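Local coordinates for protein putative glutathionylspermidine synthase (Methylobacillus flagellatus, PDB 3N6X) that is of unproven function but, as a putative glutathionylspermidine synthase with a circularly permuted ATP-grasp domain, probably acts as an ATP-dependent ligase, at residues 97-102 with 140-145; 175-180 with 466-471; 250-255 with 293-298. One frame throughout, in Å; residues are numbered along the deposited sequence.

Overall arrangement
The three contacts lie in separate places of one chain and do not touch one another. Contacts 1 and 2 reach the same mixed sheet, through strands 144-151 and 464-471, and sit on opposite sides of the centre of the chain, their centres about 28 Å apart. Contact 3 belongs to a second mixed sheet; its centre is about 25 Å from that of contact 1 and about 38 Å from that of contact 2. Contacts 1 and 2 are buried, whereas contact 3 is partly exposed and lies farther out. Glycerol molecules, probably from the crystallisation liquor, lie near two of the contacts, one about 4 Å from the side chain of Val140 and another about 3 Å from that of Arg177.

Contact 1: 97-102 with 140-145; sequences ALNMFL and VYAHIA
Asn99, on helix 81-105, uses its side-chain oxygen to hold two successive peptide N-H groups of the loop that leads into strand 144-151. Its CB does not point at the loop, but the amide end comes nearer, with CG displaced from the usual staggered position (chi1 -89°). OD1 of Asn99 accepts from Ala142 N at 2.8 Å in an almost straight bond, with an N-H...O angle of 176°, the donor lying in the plane of the amide carbonyl on a lone pair. Tyr141 N also reaches OD1 of Asn99, at 2.9 Å, but stands well above that plane and makes a more bent bond.

One turn further along the helix, Leu102 packs on the tyrosine. Tyr141 CG lies anti to its own carbonyl carbon (chi1 -72°), and the ring takes Leu102 CB on one face. This is a CH-pi contact: Leu102 CB is 3.9 Å from the centroid of the Tyr141 ring, offset toward the rim. Farther out, Tyr141 CZ lies 3.8 Å from Leu102 O. The CD1 branch of Leu102 turns instead to the base of the ring, 3.7 Å from Tyr141 CB. Helix 316-319 touches Leu102 as well, through Val317 and Ala318.

Two N-H groups thus converge on one buried carbonyl oxygen, which would be expected to polarise the Asn99 amide and pins the loop to the helix.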
loop_
_atom_site.group_PDB
_atom_site.type_symbol
_atom_site.label_atom_id
_atom_site.label_comp_id
_atom_site.label_asym_id
_atom_site.label_seq_id
_atom_site.Cartn_x
_atom_site.Cartn_y
_atom_site.Cartn_z
ATOM N N ALA A 97 -2.685 16.065 -0.064
ATOM C CA ALA A 97 -3.846 16.463 0.752
ATOM C C ALA A 97 -3.869 15.706 2.092
ATOM O O ALA A 97 -4.173 16.300 3.117
ATOM C CB ALA A 97 -5.134 16.217 -0.015
ATOM N N LEU A 98 -3.472 14.417 2.086
ATOM C CA LEU A 98 -3.394 13.596 3.304
ATOM C C LEU A 98 -2.332 14.133 4.279
ATOM O O LEU A 98 -2.603 14.225 5.481
ATOM C CB LEU A 98 -3.140 12.118 2.960
ATOM C CG LEU A 98 -4.385 11.324 2.469
ATOM C CD1 LEU A 98 -3.971 10.030 1.765
ATOM C CD2 LEU A 98 -5.338 10.996 3.634
ATOM N N ASN A 99 -1.161 14.570 3.748
ATOM C CA ASN A 99 -0.086 15.177 4.553
ATOM C C ASN A 99 -0.468 16.555 5.063
ATOM O O ASN A 99 -0.117 16.905 6.181
ATOM C CB ASN A 99 1.238 15.236 3.765
ATOM C CG ASN A 99 2.075 13.986 3.940
ATOM O OD1 ASN A 99 2.278 13.495 5.059
ATOM N ND2 ASN A 99 2.525 13.407 2.838
HETATM N N MSE A 100 -1.188 17.341 4.253
HETATM C CA MSE A 100 -1.661 18.655 4.680
HETATM C C MSE A 100 -2.782 18.521 5.729
HETATM O O MSE A 100 -2.831 19.303 6.678
HETATM C CB MSE A 100 -2.113 19.473 3.484
HETATM C CG MSE A 100 -0.959 19.859 2.585
HETATM SE SE MSE A 100 -1.536 20.798 1.021
HETATM C CE MSE A 100 -1.766 22.535 1.864
ATOM N N PHE A 101 -3.617 17.474 5.598
ATOM C CA PHE A 101 -4.655 17.154 6.580
ATOM C C PHE A 101 -4.017 16.831 7.931
ATOM O O PHE A 101 -4.445 17.372 8.950
ATOM C CB PHE A 101 -5.522 15.970 6.105
ATOM C CG PHE A 101 -6.395 15.395 7.195
ATOM C CD1 PHE A 101 -7.494 16.105 7.677
ATOM C CD2 PHE A 101 -6.102 14.162 7.763
ATOM C CE1 PHE A 101 -8.280 15.592 8.714
ATOM C CE2 PHE A 101 -6.879 13.650 8.811
ATOM C CZ PHE A 101 -7.974 14.363 9.272
ATOM N N LEU A 102 -2.952 15.985 7.924
ATOM C CA LEU A 102 -2.222 15.578 9.138
ATOM C C LEU A 102 -1.539 16.759 9.834
ATOM O O LEU A 102 -1.631 16.878 11.046
ATOM C CB LEU A 102 -1.237 14.432 8.843
ATOM C CG LEU A 102 -1.910 13.068 8.631
ATOM C CD1 LEU A 102 -0.978 12.092 7.907
ATOM C CD2 LEU A 102 -2.412 12.473 9.971
ATOM N N VAL A 140 6.099 16.743 6.593
ATOM C CA VAL A 140 5.836 15.416 6.047
ATOM C C VAL A 140 5.515 14.430 7.160
ATOM O O VAL A 140 6.321 14.241 8.069
ATOM C CB VAL A 140 7.004 14.922 5.139
ATOM C CG1 VAL A 140 6.736 13.511 4.610
ATOM C CG2 VAL A 140 7.245 15.901 3.983
ATOM N N TYR A 141 4.343 13.788 7.082
ATOM C CA TYR A 141 3.928 12.787 8.071
ATOM C C TYR A 141 4.027 11.408 7.484
ATOM O O TYR A 141 4.522 10.495 8.148
ATOM C CB TYR A 141 2.503 13.052 8.562
ATOM C CG TYR A 141 2.389 14.257 9.470
ATOM C CD1 TYR A 141 2.385 15.554 8.948
ATOM C CD2 TYR A 141 2.268 14.107 10.855
ATOM C CE1 TYR A 141 2.320 16.670 9.786
ATOM C CE2 TYR A 141 2.168 15.222 11.701
ATOM C CZ TYR A 141 2.171 16.499 11.158
ATOM O OH TYR A 141 2.051 17.600 11.976
ATOM N N ALA A 142 3.529 11.242 6.235
ATOM C CA ALA A 142 3.567 9.978 5.527
ATOM C C ALA A 142 4.657 10.054 4.477
ATOM O O ALA A 142 4.400 10.455 3.335
ATOM C CB ALA A 142 2.214 9.687 4.870
ATOM N N HIS A 143 5.894 9.708 4.882
ATOM C CA HIS A 143 7.089 9.693 4.013
ATOM C C HIS A 143 6.900 8.632 2.948
ATOM O O HIS A 143 7.339 8.806 1.814
ATOM C CB HIS A 143 8.367 9.436 4.859
ATOM C CG HIS A 143 8.545 10.443 5.949
ATOM N ND1 HIS A 143 7.760 10.413 7.094
ATOM C CD2 HIS A 143 9.327 11.546 5.986
ATOM C CE1 HIS A 143 8.118 11.477 7.805
ATOM N NE2 HIS A 143 9.058 12.190 7.181
ATOM N N ILE A 144 6.186 7.545 3.309
ATOM C CA ILE A 144 5.774 6.498 2.383
ATOM C C ILE A 144 4.256 6.309 2.518
ATOM O O ILE A 144 3.751 6.072 3.629
ATOM C CB ILE A 144 6.513 5.161 2.616
ATOM C CG1 ILE A 144 8.040 5.356 2.739
ATOM C CG2 ILE A 144 6.139 4.122 1.511
ATOM C CD1 ILE A 144 8.766 4.110 3.109
ATOM N N ALA A 145 3.549 6.345 1.386
ATOM C CA ALA A 145 2.117 6.131 1.349
ATOM C C ALA A 145 1.785 5.112 0.285
ATOM O O ALA A 145 2.147 5.293 -0.879
ATOM C CB ALA A 145 1.408 7.439 1.047
#

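Contact 2: 175-180 with 466-471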
loop_
_atom_site.group_PDB
_atom_site.type_symbol
_atom_site.label_atom_id
_atom_site.label_comp_id
_atom_site.label_asym_id
_atom_site.label_seq_id
_atom_site.Cartn_x
_atom_site.Cartn_y
_atom_site.Cartn_z
ATOM N N GLU A 175 11.379 -7.797 -6.412
ATOM C CA GLU A 175 11.700 -9.190 -6.754
ATOM C C GLU A 175 10.942 -9.707 -7.951
ATOM O O GLU A 175 11.469 -10.538 -8.684
ATOM C CB GLU A 175 11.511 -10.127 -5.538
ATOM C CG GLU A 175 12.641 -10.013 -4.512
ATOM C CD GLU A 175 14.055 -10.142 -5.075
ATOM O OE1 GLU A 175 14.315 -11.102 -5.843
ATOM O OE2 GLU A 175 14.891 -9.261 -4.773
ATOM N N ASN A 176 9.708 -9.231 -8.167
ATOM C CA ASN A 176 8.932 -9.676 -9.319
ATOM C C ASN A 176 9.552 -9.182 -10.603
ATOM O O ASN A 176 9.574 -9.919 -11.583
ATOM C CB ASN A 176 7.465 -9.252 -9.217
ATOM C CG ASN A 176 6.693 -10.009 -8.175
ATOM O OD1 ASN A 176 7.157 -11.015 -7.630
ATOM N ND2 ASN A 176 5.519 -9.501 -7.823
ATOM N N ARG A 177 10.134 -7.967 -10.586
ATOM C CA ARG A 177 10.820 -7.439 -11.768
ATOM C C ARG A 177 12.078 -8.273 -12.074
ATOM O O ARG A 177 12.290 -8.673 -13.225
ATOM C CB ARG A 177 11.188 -5.950 -11.595
ATOM C CG ARG A 177 12.052 -5.400 -12.756
ATOM C CD ARG A 177 11.337 -5.496 -14.119
ATOM N NE ARG A 177 9.957 -4.998 -14.045
ATOM C CZ ARG A 177 9.629 -3.711 -14.076
ATOM N NH1 ARG A 177 10.561 -2.786 -14.263
ATOM N NH2 ARG A 177 8.369 -3.341 -13.944
ATOM N N LYS A 178 12.899 -8.529 -11.029
ATOM C CA LYS A 178 14.133 -9.307 -11.110
ATOM C C LYS A 178 13.848 -10.726 -11.667
ATOM O O LYS A 178 14.579 -11.196 -12.529
ATOM C CB LYS A 178 14.789 -9.371 -9.718
ATOM C CG LYS A 178 16.229 -9.840 -9.727
ATOM C CD LYS A 178 16.789 -9.981 -8.303
ATOM C CE LYS A 178 17.916 -10.990 -8.233
ATOM N NZ LYS A 178 19.145 -10.412 -7.621
HETATM N N MSE A 179 12.723 -11.340 -11.241
HETATM C CA MSE A 179 12.255 -12.667 -11.679
HETATM C C MSE A 179 11.903 -12.677 -13.178
HETATM O O MSE A 179 12.314 -13.594 -13.898
HETATM C CB MSE A 179 11.034 -13.096 -10.827
HETATM C CG MSE A 179 10.368 -14.399 -11.292
HETATM SE SE MSE A 179 11.610 -15.915 -11.267
HETATM C CE MSE A 179 11.455 -16.371 -9.475
HETATM N N MSE A 180 11.137 -11.652 -13.643
HETATM C CA MSE A 180 10.719 -11.510 -15.041
HETATM C C MSE A 180 11.917 -11.300 -15.958
HETATM O O MSE A 180 11.943 -11.841 -17.066
HETATM C CB MSE A 180 9.723 -10.339 -15.199
HETATM C CG MSE A 180 8.345 -10.634 -14.623
HETATM SE SE MSE A 180 7.298 -11.953 -15.618
HETATM C CE MSE A 180 7.137 -11.055 -17.273
ATOM N N THR A 466 0.745 -12.786 -7.069
ATOM C CA THR A 466 1.291 -11.507 -7.555
ATOM C C THR A 466 1.710 -11.553 -9.016
ATOM O O THR A 466 1.878 -12.630 -9.600
ATOM C CB THR A 466 2.424 -10.977 -6.678
ATOM O OG1 THR A 466 3.529 -11.867 -6.748
ATOM C CG2 THR A 466 2.001 -10.743 -5.238
ATOM N N LYS A 467 1.860 -10.364 -9.605
ATOM C CA LYS A 467 2.283 -10.148 -10.981
ATOM C C LYS A 467 3.297 -9.033 -10.976
ATOM O O LYS A 467 3.325 -8.233 -10.037
ATOM C CB LYS A 467 1.087 -9.707 -11.840
ATOM C CG LYS A 467 0.120 -10.811 -12.204
ATOM C CD LYS A 467 -1.035 -10.240 -12.983
ATOM C CE LYS A 467 -1.908 -11.309 -13.589
ATOM N NZ LYS A 467 -1.502 -11.620 -14.982
ATOM N N ASP A 468 4.089 -8.930 -12.040
ATOM C CA ASP A 468 4.992 -7.803 -12.238
ATOM C C ASP A 468 4.158 -6.701 -12.886
ATOM O O ASP A 468 3.267 -7.006 -13.677
ATOM C CB ASP A 468 6.148 -8.213 -13.177
ATOM C CG ASP A 468 7.235 -7.166 -13.385
ATOM O OD1 ASP A 468 7.208 -6.127 -12.678
ATOM O OD2 ASP A 468 8.113 -7.388 -14.243
ATOM N N THR A 469 4.401 -5.438 -12.529
ATOM C CA THR A 469 3.688 -4.307 -13.139
ATOM C C THR A 469 4.655 -3.533 -14.005
ATOM O O THR A 469 5.668 -3.015 -13.506
ATOM C CB THR A 469 3.025 -3.399 -12.065
ATOM O OG1 THR A 469 2.228 -4.196 -11.203
ATOM C CG2 THR A 469 2.171 -2.284 -12.679
ATOM N N TRP A 470 4.351 -3.450 -15.301
ATOM C CA TRP A 470 5.189 -2.743 -16.260
ATOM C C TRP A 470 4.636 -1.365 -16.551
ATOM O O TRP A 470 3.485 -1.240 -16.966
ATOM C CB TRP A 470 5.276 -3.527 -17.572
ATOM C CG TRP A 470 6.038 -4.821 -17.506
ATOM C CD1 TRP A 470 6.664 -5.365 -16.420
ATOM C CD2 TRP A 470 6.275 -5.716 -18.598
ATOM N NE1 TRP A 470 7.249 -6.562 -16.761
ATOM C CE2 TRP A 470 7.028 -6.801 -18.095
ATOM C CE3 TRP A 470 5.918 -5.708 -19.963
ATOM C CZ2 TRP A 470 7.451 -7.858 -18.910
ATOM C CZ3 TRP A 470 6.318 -6.766 -20.763
ATOM C CH2 TRP A 470 7.081 -7.821 -20.241
ATOM N N ILE A 471 5.449 -0.328 -16.348
ATOM C CA ILE A 471 5.083 1.024 -16.735
ATOM C C ILE A 471 5.934 1.365 -17.941
ATOM O O ILE A 471 7.168 1.306 -17.867
ATOM C CB ILE A 471 5.206 2.064 -15.563
ATOM C CG1 ILE A 471 3.978 1.975 -14.604
ATOM C CG2 ILE A 471 5.308 3.492 -16.106
ATOM C CD1 ILE A 471 3.892 0.783 -13.681
HETATM O O HOH W 1 4.464 -6.558 -8.370
HETATM O O HOH W 2 7.929 -0.517 -14.621
#
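The salt bridge between Arg177 and Asp468 is the main polar link between helix 170-183 and strand 464-471. Arg177 meets the carboxylate side-on, and its NE donates to the syn lone pair of Asp468 OD2 (3.0 Å). Its NH2 donates to Asp468 OD1 at 3.3 Å. Guanidinium and carboxylate planes are 43° apart. Bends at chi2 and chi3 (47°) of the arginine place CD and NE, bringing NE to Asp468 OD2. Asp468 OD2 has a second donor in Trp470 NE1, at 2.8 Å, which comes from above the carboxylate plane. Arg177 NH1 binds Ala194 O and a glycerol.

The amide of Asn176 adds weaker bonds: its ND2 lies 3.3 Å from Thr466 OG1, and it also reaches Lys467 O weakly. A water joins the same ND2 and carbonyl, and another accepts from Arg177 NH2 and Ile471 N.

Here residues 175-180 run at 84° to residues 469-471, against a mixed sheet in which strand 464-471 pairs with 77-79 and 446-450.

Apolar contacts are made by selenomethionine Met180. Its CG lies against the Asp468 side chain, at OD2 and CB, and its CE stands 3.6 Å from Trp470 CZ2. Phe188 of helix 185-190 touches Arg177, Met180, Asp468 and Trp470.

Contact 3: 250-255 with 293-298; sequences QDLFVR and LGVPGL
Strand residues 252-254 pass a loop of irregular backbone, with Phe253 nearest Val295, their CA atoms 6.2 Å apart, and Val254 nearest Gly297. From Val295 to Leu298 the loop makes a type II beta turn, closed by the hydrogen bond from Leu298 N to Val295 O. Gly297 takes a positive phi (87°), which favours glycine, and serves as the N-cap of helix 298-303. Between the backbones a water bridges the segments. It accepts from Val254 N at 2.8 Å and donates to Pro296 O at 2.7 Å.

Val295 CG2 lies against Leu252, 4.0 Å from its CB and close to CD1 as well. Its CG1, anti to the backbone N (chi1 -174°), sits between Leu252 and Val254, touching Leu252 O and, at 4.1 Å, Val254 CG2. Val254 in turn lies over the turn, its CB 3.5 Å from Pro296 O. Its CG2 comes 3.8 Å from Leu298 N at the start of the helix. Leu252 also packs on Met261 and Val270, and Leu298 on Val259 and Ile273.

Within the circularly permuted ATP-grasp type 2 region, such apolar packing joins a mixed sheet, where 252-254 pairs antiparallel with 259-261, to a type II turn that opens a helix.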
loop_
_atom_site.group_PDB
_atom_site.type_symbol
_atom_site.label_atom_id
_atom_site.label_comp_id
_atom_site.label_asym_id
_atom_site.label_seq_id
_atom_site.Cartn_x
_atom_site.Cartn_y
_atom_site.Cartn_z
ATOM N N GLN A 250 16.458 -2.273 21.545
ATOM C CA GLN A 250 17.571 -2.406 22.503
ATOM C C GLN A 250 18.924 -1.930 21.963
ATOM O O GLN A 250 19.838 -1.692 22.751
ATOM C CB GLN A 250 17.652 -3.849 23.062
ATOM C CG GLN A 250 17.953 -4.934 22.001
ATOM C CD GLN A 250 16.716 -5.488 21.304
ATOM O OE1 GLN A 250 15.593 -4.940 21.393
ATOM N NE2 GLN A 250 16.905 -6.579 20.567
ATOM N N ASP A 251 19.040 -1.760 20.622
ATOM C CA ASP A 251 20.266 -1.295 19.946
ATOM C C ASP A 251 20.437 0.220 20.028
ATOM O O ASP A 251 21.514 0.742 19.709
ATOM C CB ASP A 251 20.264 -1.741 18.476
ATOM C CG ASP A 251 20.282 -3.238 18.310
ATOM O OD1 ASP A 251 20.941 -3.915 19.130
ATOM O OD2 ASP A 251 19.628 -3.744 17.356
ATOM N N LEU A 252 19.371 0.923 20.432
ATOM C CA LEU A 252 19.335 2.377 20.523
ATOM C C LEU A 252 19.053 2.809 21.947
ATOM O O LEU A 252 18.503 2.039 22.736
ATOM C CB LEU A 252 18.220 2.950 19.597
ATOM C CG LEU A 252 18.249 2.531 18.125
ATOM C CD1 LEU A 252 17.039 3.101 17.372
ATOM C CD2 LEU A 252 19.550 2.947 17.456
ATOM N N PHE A 253 19.400 4.043 22.272
ATOM C CA PHE A 253 19.101 4.605 23.575
ATOM C C PHE A 253 19.020 6.098 23.456
ATOM O O PHE A 253 19.588 6.677 22.529
ATOM C CB PHE A 253 20.128 4.155 24.673
ATOM C CG PHE A 253 21.545 4.651 24.483
ATOM C CD1 PHE A 253 21.951 5.868 25.022
ATOM C CD2 PHE A 253 22.480 3.893 23.774
ATOM C CE1 PHE A 253 23.246 6.346 24.811
ATOM C CE2 PHE A 253 23.782 4.365 23.575
ATOM C CZ PHE A 253 24.158 5.584 24.098
ATOM N N VAL A 254 18.321 6.729 24.394
ATOM C CA VAL A 254 18.106 8.162 24.403
ATOM C C VAL A 254 18.900 8.826 25.537
ATOM O O VAL A 254 18.935 8.304 26.650
ATOM C CB VAL A 254 16.569 8.438 24.561
ATOM C CG1 VAL A 254 16.297 9.827 25.136
ATOM C CG2 VAL A 254 15.834 8.233 23.244
ATOM N N ARG A 255 19.471 10.017 25.264
ATOM C CA ARG A 255 20.023 10.927 26.275
ATOM C C ARG A 255 20.221 12.336 25.750
ATOM O O ARG A 255 20.600 12.521 24.595
ATOM C CB ARG A 255 21.277 10.386 26.996
ATOM C CG ARG A 255 22.509 10.324 26.157
ATOM C CD ARG A 255 23.743 10.209 27.021
ATOM N NE ARG A 255 24.771 9.443 26.337
ATOM C CZ ARG A 255 25.589 9.956 25.432
ATOM N NH1 ARG A 255 25.551 11.252 25.154
ATOM N NH2 ARG A 255 26.484 9.186 24.825
ATOM N N LEU A 293 9.856 -3.552 22.035
ATOM C CA LEU A 293 10.243 -3.252 20.656
ATOM C C LEU A 293 10.803 -1.864 20.508
ATOM O O LEU A 293 11.506 -1.585 19.538
ATOM C CB LEU A 293 9.031 -3.406 19.711
ATOM C CG LEU A 293 8.294 -4.731 19.734
ATOM C CD1 LEU A 293 7.216 -4.742 18.694
ATOM C CD2 LEU A 293 9.260 -5.913 19.536
ATOM N N GLY A 294 10.454 -0.987 21.436
ATOM C CA GLY A 294 10.773 0.426 21.327
ATOM C C GLY A 294 12.002 0.909 22.047
ATOM O O GLY A 294 12.886 0.125 22.415
ATOM N N VAL A 295 12.087 2.233 22.185
ATOM C CA VAL A 295 13.217 2.943 22.740
ATOM C C VAL A 295 12.676 3.914 23.786
ATOM O O VAL A 295 11.999 4.883 23.426
ATOM C CB VAL A 295 13.993 3.703 21.598
ATOM C CG1 VAL A 295 15.278 4.350 22.125
ATOM C CG2 VAL A 295 14.295 2.778 20.409
ATOM N N PRO A 296 12.959 3.696 25.093
ATOM C CA PRO A 296 12.431 4.624 26.115
ATOM C C PRO A 296 12.862 6.078 25.903
ATOM O O PRO A 296 14.047 6.357 25.727
ATOM C CB PRO A 296 12.965 4.041 27.430
ATOM C CG PRO A 296 13.200 2.581 27.125
ATOM C CD PRO A 296 13.689 2.564 25.711
ATOM N N GLY A 297 11.883 6.983 25.890
ATOM C CA GLY A 297 12.111 8.418 25.718
ATOM C C GLY A 297 12.170 8.894 24.278
ATOM O O GLY A 297 12.314 10.093 24.032
ATOM N N LEU A 298 12.038 7.966 23.311
ATOM C CA LEU A 298 12.099 8.286 21.880
ATOM C C LEU A 298 11.096 9.374 21.468
ATOM O O LEU A 298 11.468 10.305 20.743
ATOM C CB LEU A 298 11.892 7.015 21.036
ATOM C CG LEU A 298 11.927 7.188 19.512
ATOM C CD1 LEU A 298 13.253 7.766 19.054
ATOM C CD2 LEU A 298 11.646 5.868 18.811
HETATM O O HOH W 3 16.462 5.177 25.789
#